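Local coordinates for protein STU0660 (PDB 3ZTH) that probably binds DNA as a magnesium-binding member of the large Csn2 proteins involved in CRISPR-mediated bacterial immunity, at residues S239-D247 with R290-Y299. Numbering follows the deposited sequence.
Sequences SDQGYLKID and RMSLETVTPY. With MG (magnesium ion), chain C.
Residues 239-247, an irregular loop, pass along helix 286-296 and the 3-10 turn 297-299 that follows it, with the CA atoms of Asp240 and Pro298 5.5 Å apart at one end and those of Ile246 and Glu294 6.1 Å apart towards the other. In this P-loop NTPase-related fold the loop follows central strand 232-237, and the pairing illustrates how a chain without regular structure can be fixed by its backbone polar groups. Glu294 OE2 accepts a nearly straight bond from Ile246 N (2.6 Å, 172°), from the anti side, somewhat out of the carboxylate plane. Arg290 NH1 reaches Glu294 OE2 from the opposite face of the carboxylate, in a 2.8 Å salt bridge. The bend of the arginine at chi3 (61°) helps bring Arg290 NH1 to Ile246 O as well, at 2.7 Å. Both backbone polar atoms of Ile246 are thus held by one ion pair, whose arginine has a second acidic partner in Glu287.

Beside these bonds, Ile246 CD1 packs on Leu293 CG at 3.6 Å, the two side chains crossing at about a right angle. Leu244, with CG anti to its nitrogen, lays CD2 against Thr297 CB (3.8 Å) and the Pro298 ring. Towards the metal end direct bonds give way to water: two waters connect Asp240 O to the carbonyls of Glu294 and Thr295. The Asp240 carboxylate stands 76° from the plane of the Tyr299 ring, and the Tyr299 OH approaches Asp240 CB. With Gln26 and three waters in the site, Asp240 OD2 binds the magnesium ion at 2.4 Å.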
ATOM      1  N   SER A 239      35.048 -24.845  -1.250  1.00 35.75           N
ATOM      2  CA  SER A 239      34.687 -26.040  -2.010  1.00 37.53           C
ATOM      3  C   SER A 239      35.620 -27.151  -1.540  1.00 37.54           C
ATOM      4  O   SER A 239      36.562 -26.906  -0.789  1.00 35.77           O
ATOM      5  CB  SER A 239      34.918 -25.816  -3.502  1.00 36.80           C
ATOM      6  OG  SER A 239      34.434 -24.551  -3.902  1.00 40.52           O
ATOM      7  N   ASP A 240      35.379 -28.366  -2.008  1.00 38.39           N
ATOM      8  CA  ASP A 240      36.206 -29.496  -1.612  1.00 37.90           C
ATOM      9  C   ASP A 240      37.642 -29.471  -2.137  1.00 38.68           C
ATOM     10  O   ASP A 240      38.533 -30.079  -1.532  1.00 37.28           O
ATOM     11  CB  ASP A 240      35.545 -30.799  -2.057  1.00 38.80           C
ATOM     12  CG  ASP A 240      34.269 -31.092  -1.301  1.00 40.82           C
ATOM     13  OD1 ASP A 240      33.868 -30.272  -0.447  1.00 37.60           O
ATOM     14  OD2 ASP A 240      33.668 -32.155  -1.568  1.00 44.56           O
ATOM     15  N   GLN A 241      37.888 -28.778  -3.247  1.00 37.21           N
ATOM     16  CA  GLN A 241      39.237 -28.779  -3.791  1.00 36.16           C
ATOM     17  C   GLN A 241      39.781 -27.465  -4.337  1.00 33.79           C
ATOM     18  O   GLN A 241      39.096 -26.734  -5.037  1.00 32.73           O
ATOM     19  CB  GLN A 241      39.336 -29.872  -4.867  1.00 37.52           C
ATOM     20  CG  GLN A 241      40.720 -30.034  -5.493  1.00 45.04           C
ATOM     21  CD  GLN A 241      40.960 -29.097  -6.680  1.00 50.24           C
ATOM     22  OE1 GLN A 241      42.101 -28.705  -6.961  1.00 50.24           O
ATOM     23  NE2 GLN A 241      39.885 -28.748  -7.390  1.00 51.79           N
ATOM     24  N   GLY A 242      41.029 -27.175  -3.994  1.00 34.72           N
ATOM     25  CA  GLY A 242      41.685 -25.977  -4.490  1.00 34.27           C
ATOM     26  C   GLY A 242      41.381 -24.605  -3.912  1.00 34.09           C
ATOM     27  O   GLY A 242      41.882 -23.618  -4.452  1.00 34.28           O
ATOM     28  N   TYR A 243      40.592 -24.515  -2.840  1.00 32.68           N
ATOM     29  CA  TYR A 243      40.273 -23.211  -2.252  1.00 32.13           C
ATOM     30  C   TYR A 243      40.585 -23.054  -0.763  1.00 32.71           C
ATOM     31  O   TYR A 243      40.882 -21.954  -0.295  1.00 29.93           O
ATOM     32  CB  TYR A 243      38.810 -22.859  -2.521  1.00 31.23           C
ATOM     33  CG  TYR A 243      38.563 -22.601  -3.988  1.00 31.81           C
ATOM     34  CD1 TYR A 243      38.326 -23.655  -4.872  1.00 31.20           C
ATOM     35  CD2 TYR A 243      38.662 -21.316  -4.508  1.00 30.23           C
ATOM     36  CE1 TYR A 243      38.201 -23.431  -6.229  1.00 31.81           C
ATOM     37  CE2 TYR A 243      38.541 -21.078  -5.864  1.00 30.79           C
ATOM     38  CZ  TYR A 243      38.311 -22.137  -6.722  1.00 32.28           C
ATOM     39  OH  TYR A 243      38.190 -21.906  -8.074  1.00 32.90           O
ATOM     40  N   LEU A 244      40.517 -24.153  -0.022  1.00 32.60           N
ATOM     41  CA  LEU A 244      40.814 -24.125   1.403  1.00 32.74           C
ATOM     42  C   LEU A 244      42.277 -23.717   1.613  1.00 32.79           C
ATOM     43  O   LEU A 244      43.176 -24.294   1.010  1.00 33.87           O
ATOM     44  CB  LEU A 244      40.575 -25.511   1.997  1.00 31.76           C
ATOM     45  CG  LEU A 244      40.843 -25.703   3.486  1.00 31.60           C
ATOM     46  CD1 LEU A 244      39.892 -24.822   4.298  1.00 30.71           C
ATOM     47  CD2 LEU A 244      40.674 -27.181   3.838  1.00 29.15           C
ATOM     48  N   LYS A 245      42.511 -22.716   2.459  1.00 31.61           N
ATOM     49  CA  LYS A 245      43.871 -22.249   2.740  1.00 30.98           C
ATOM     50  C   LYS A 245      44.223 -22.580   4.184  1.00 30.57           C
ATOM     51  O   LYS A 245      43.523 -22.158   5.105  1.00 31.03           O
ATOM     52  CB  LYS A 245      43.982 -20.727   2.543  1.00 28.98           C
ATOM     53  CG  LYS A 245      43.612 -20.227   1.158  1.00 28.10           C
ATOM     54  CD  LYS A 245      44.514 -20.831   0.084  1.00 28.00           C
ATOM     55  CE  LYS A 245      44.020 -20.477  -1.316  1.00 31.11           C
ATOM     56  NZ  LYS A 245      44.846 -21.095  -2.402  1.00 36.30           N
ATOM     57  N   ILE A 246      45.302 -23.325   4.385  1.00 30.38           N
ATOM     58  CA  ILE A 246      45.733 -23.690   5.730  1.00 32.54           C
ATOM     59  C   ILE A 246      47.114 -23.138   6.074  1.00 33.87           C
ATOM     60  O   ILE A 246      48.060 -23.308   5.307  1.00 33.75           O
ATOM     61  CB  ILE A 246      45.772 -25.231   5.909  1.00 33.24           C
ATOM     62  CG1 ILE A 246      44.352 -25.798   5.857  1.00 33.70           C
ATOM     63  CG2 ILE A 246      46.444 -25.597   7.221  1.00 32.23           C
ATOM     64  CD1 ILE A 246      44.284 -27.299   6.026  1.00 33.99           C
ATOM     65  N   ASP A 247      47.216 -22.459   7.216  1.00 36.31           N
ATOM     66  CA  ASP A 247      48.493 -21.928   7.702  1.00 39.23           C
ATOM     67  C   ASP A 247      48.479 -22.003   9.227  1.00 39.77           C
ATOM     68  O   ASP A 247      47.469 -22.394   9.817  1.00 38.61           O
ATOM     69  CB  ASP A 247      48.743 -20.482   7.230  1.00 40.81           C
ATOM     70  CG  ASP A 247      47.708 -19.494   7.748  1.00 45.84           C
ATOM     71  OD1 ASP A 247      47.380 -19.532   8.954  1.00 47.56           O
ATOM     72  OD2 ASP A 247      47.231 -18.658   6.944  1.00 48.80           O
ATOM     73  N   ARG A 290      51.629 -29.618   4.719  1.00 31.58           N
ATOM     74  CA  ARG A 290      50.639 -28.555   4.769  1.00 33.54           C
ATOM     75  C   ARG A 290      49.715 -28.615   3.556  1.00 35.70           C
ATOM     76  O   ARG A 290      48.510 -28.401   3.663  1.00 34.40           O
ATOM     77  CB  ARG A 290      51.347 -27.208   4.833  1.00 32.14           C
ATOM     78  CG  ARG A 290      50.484 -26.075   5.300  1.00 32.78           C
ATOM     79  CD  ARG A 290      51.192 -24.772   5.059  1.00 36.44           C
ATOM     80  NE  ARG A 290      51.465 -24.586   3.635  1.00 43.00           N
ATOM     81  CZ  ARG A 290      50.530 -24.360   2.712  1.00 44.88           C
ATOM     82  NH1 ARG A 290      49.253 -24.285   3.057  1.00 45.47           N
ATOM     83  NH2 ARG A 290      50.873 -24.207   1.440  1.00 46.16           N
HETATM   84  N   MSE A 291      50.288 -28.910   2.399  1.00 39.29           N
HETATM   85  CA  MSE A 291      49.504 -29.012   1.180  1.00 43.22           C
HETATM   86  C   MSE A 291      48.667 -30.276   1.142  1.00 40.14           C
HETATM   87  O   MSE A 291      47.546 -30.275   0.645  1.00 39.54           O
HETATM   88  CB  MSE A 291      50.416 -28.969  -0.026  1.00 52.01           C
HETATM   89  CG  MSE A 291      50.926 -27.590  -0.309  1.00 66.55           C
HETATM   90 SE   MSE A 291      51.657 -27.581  -2.063  1.00 93.39          SE
HETATM   91  CE  MSE A 291      53.360 -28.449  -1.683  1.00 80.71           C
ATOM     92  N   SER A 292      49.227 -31.361   1.653  1.00 38.06           N
ATOM     93  CA  SER A 292      48.513 -32.619   1.699  1.00 36.25           C
ATOM     94  C   SER A 292      47.309 -32.399   2.610  1.00 35.04           C
ATOM     95  O   SER A 292      46.212 -32.894   2.346  1.00 33.74           O
ATOM     96  CB  SER A 292      49.426 -33.709   2.259  1.00 35.80           C
ATOM     97  OG  SER A 292      48.751 -34.951   2.321  1.00 39.90           O
ATOM     98  N   LEU A 293      47.527 -31.625   3.672  1.00 34.05           N
ATOM     99  CA  LEU A 293      46.488 -31.306   4.644  1.00 32.43           C
ATOM    100  C   LEU A 293      45.370 -30.452   4.024  1.00 32.33           C
ATOM    101  O   LEU A 293      44.197 -30.581   4.383  1.00 31.57           O
ATOM    102  CB  LEU A 293      47.117 -30.579   5.837  1.00 31.12           C
ATOM    103  CG  LEU A 293      46.216 -30.134   6.993  1.00 32.02           C
ATOM    104  CD1 LEU A 293      45.596 -31.352   7.718  1.00 28.61           C
ATOM    105  CD2 LEU A 293      47.058 -29.303   7.948  1.00 30.35           C
ATOM    106  N   GLU A 294      45.738 -29.581   3.090  1.00 32.00           N
ATOM    107  CA  GLU A 294      44.766 -28.727   2.415  1.00 31.39           C
ATOM    108  C   GLU A 294      43.904 -29.539   1.450  1.00 29.06           C
ATOM    109  O   GLU A 294      42.733 -29.244   1.240  1.00 29.74           O
ATOM    110  CB  GLU A 294      45.490 -27.636   1.641  1.00 32.24           C
ATOM    111  CG  GLU A 294      45.177 -26.244   2.115  1.00 37.68           C
ATOM    112  CD  GLU A 294      46.160 -25.216   1.577  1.00 39.92           C
ATOM    113  OE1 GLU A 294      46.505 -25.286   0.374  1.00 38.75           O
ATOM    114  OE2 GLU A 294      46.579 -24.336   2.361  1.00 40.32           O
ATOM    115  N   THR A 295      44.504 -30.562   0.865  1.00 27.47           N
ATOM    116  CA  THR A 295      43.822 -31.429  -0.080  1.00 27.94           C
ATOM    117  C   THR A 295      42.804 -32.361   0.568  1.00 28.16           C
ATOM    118  O   THR A 295      41.676 -32.486   0.105  1.00 28.26           O
ATOM    119  CB  THR A 295      44.839 -32.323  -0.816  1.00 27.97           C
ATOM    120  OG1 THR A 295      45.706 -31.504  -1.608  1.00 27.51           O
ATOM    121  CG2 THR A 295      44.125 -33.351  -1.693  1.00 24.50           C
ATOM    122  N   VAL A 296      43.224 -33.004   1.649  1.00 28.85           N
ATOM    123  CA  VAL A 296      42.417 -33.996   2.344  1.00 29.23           C
ATOM    124  C   VAL A 296      41.414 -33.545   3.395  1.00 29.79           C
ATOM    125  O   VAL A 296      40.384 -34.202   3.587  1.00 31.05           O
ATOM    126  CB  VAL A 296      43.340 -35.052   2.994  1.00 30.11           C
ATOM    127  CG1 VAL A 296      42.519 -36.025   3.792  1.00 36.50           C
ATOM    128  CG2 VAL A 296      44.122 -35.787   1.933  1.00 26.37           C
ATOM    129  N   THR A 297      41.697 -32.447   4.084  1.00 28.67           N
ATOM    130  CA  THR A 297      40.793 -31.984   5.131  1.00 29.25           C
ATOM    131  C   THR A 297      39.296 -32.036   4.802  1.00 29.72           C
ATOM    132  O   THR A 297      38.494 -32.479   5.619  1.00 29.03           O
ATOM    133  CB  THR A 297      41.150 -30.567   5.583  1.00 28.50           C
ATOM    134  OG1 THR A 297      42.426 -30.593   6.239  1.00 30.56           O
ATOM    135  CG2 THR A 297      40.114 -30.044   6.543  1.00 26.22           C
ATOM    136  N   PRO A 298      38.899 -31.580   3.605  1.00 30.62           N
ATOM    137  CA  PRO A 298      37.473 -31.616   3.260  1.00 29.53           C
ATOM    138  C   PRO A 298      36.862 -33.027   3.294  1.00 30.53           C
ATOM    139  O   PRO A 298      35.642 -33.180   3.403  1.00 31.01           O
ATOM    140  CB  PRO A 298      37.448 -31.013   1.856  1.00 26.56           C
ATOM    141  CG  PRO A 298      38.607 -30.074   1.885  1.00 28.88           C
ATOM    142  CD  PRO A 298      39.673 -30.886   2.561  1.00 27.90           C
ATOM    143  N   TYR A 299      37.705 -34.051   3.207  1.00 30.37           N
ATOM    144  CA  TYR A 299      37.217 -35.428   3.206  1.00 33.03           C
ATOM    145  C   TYR A 299      37.380 -36.183   4.518  1.00 32.05           C
ATOM    146  O   TYR A 299      37.104 -37.371   4.575  1.00 33.16           O
ATOM    147  CB  TYR A 299      37.903 -36.220   2.093  1.00 36.07           C
ATOM    148  CG  TYR A 299      37.631 -35.660   0.728  1.00 41.13           C
ATOM    149  CD1 TYR A 299      36.379 -35.812   0.128  1.00 43.31           C
ATOM    150  CD2 TYR A 299      38.606 -34.927   0.050  1.00 44.91           C
ATOM    151  CE1 TYR A 299      36.102 -35.240  -1.120  1.00 44.91           C
ATOM    152  CE2 TYR A 299      38.342 -34.351  -1.196  1.00 45.73           C
ATOM    153  CZ  TYR A 299      37.091 -34.510  -1.773  1.00 45.63           C
ATOM    154  OH  TYR A 299      36.832 -33.931  -2.990  1.00 44.54           O
TER
HETATM  155 MG    MG C1349      31.338 -32.828  -1.574  1.00 38.65          MG
HETATM  156  O   HOH W   1      40.782 -31.581  -2.134  1.00 29.33           O
HETATM  157  O   HOH W   2      41.061 -28.687  -0.712  1.00 39.44           O
HETATM  158  O   HOH W   3      29.084 -33.641  -1.707  1.00 75.15           O
HETATM  159  O   HOH W   4      31.388 -31.438   0.472  1.00 43.68           O
HETATM  160  O   HOH W   5      32.457 -34.331  -3.164  1.00 29.82           O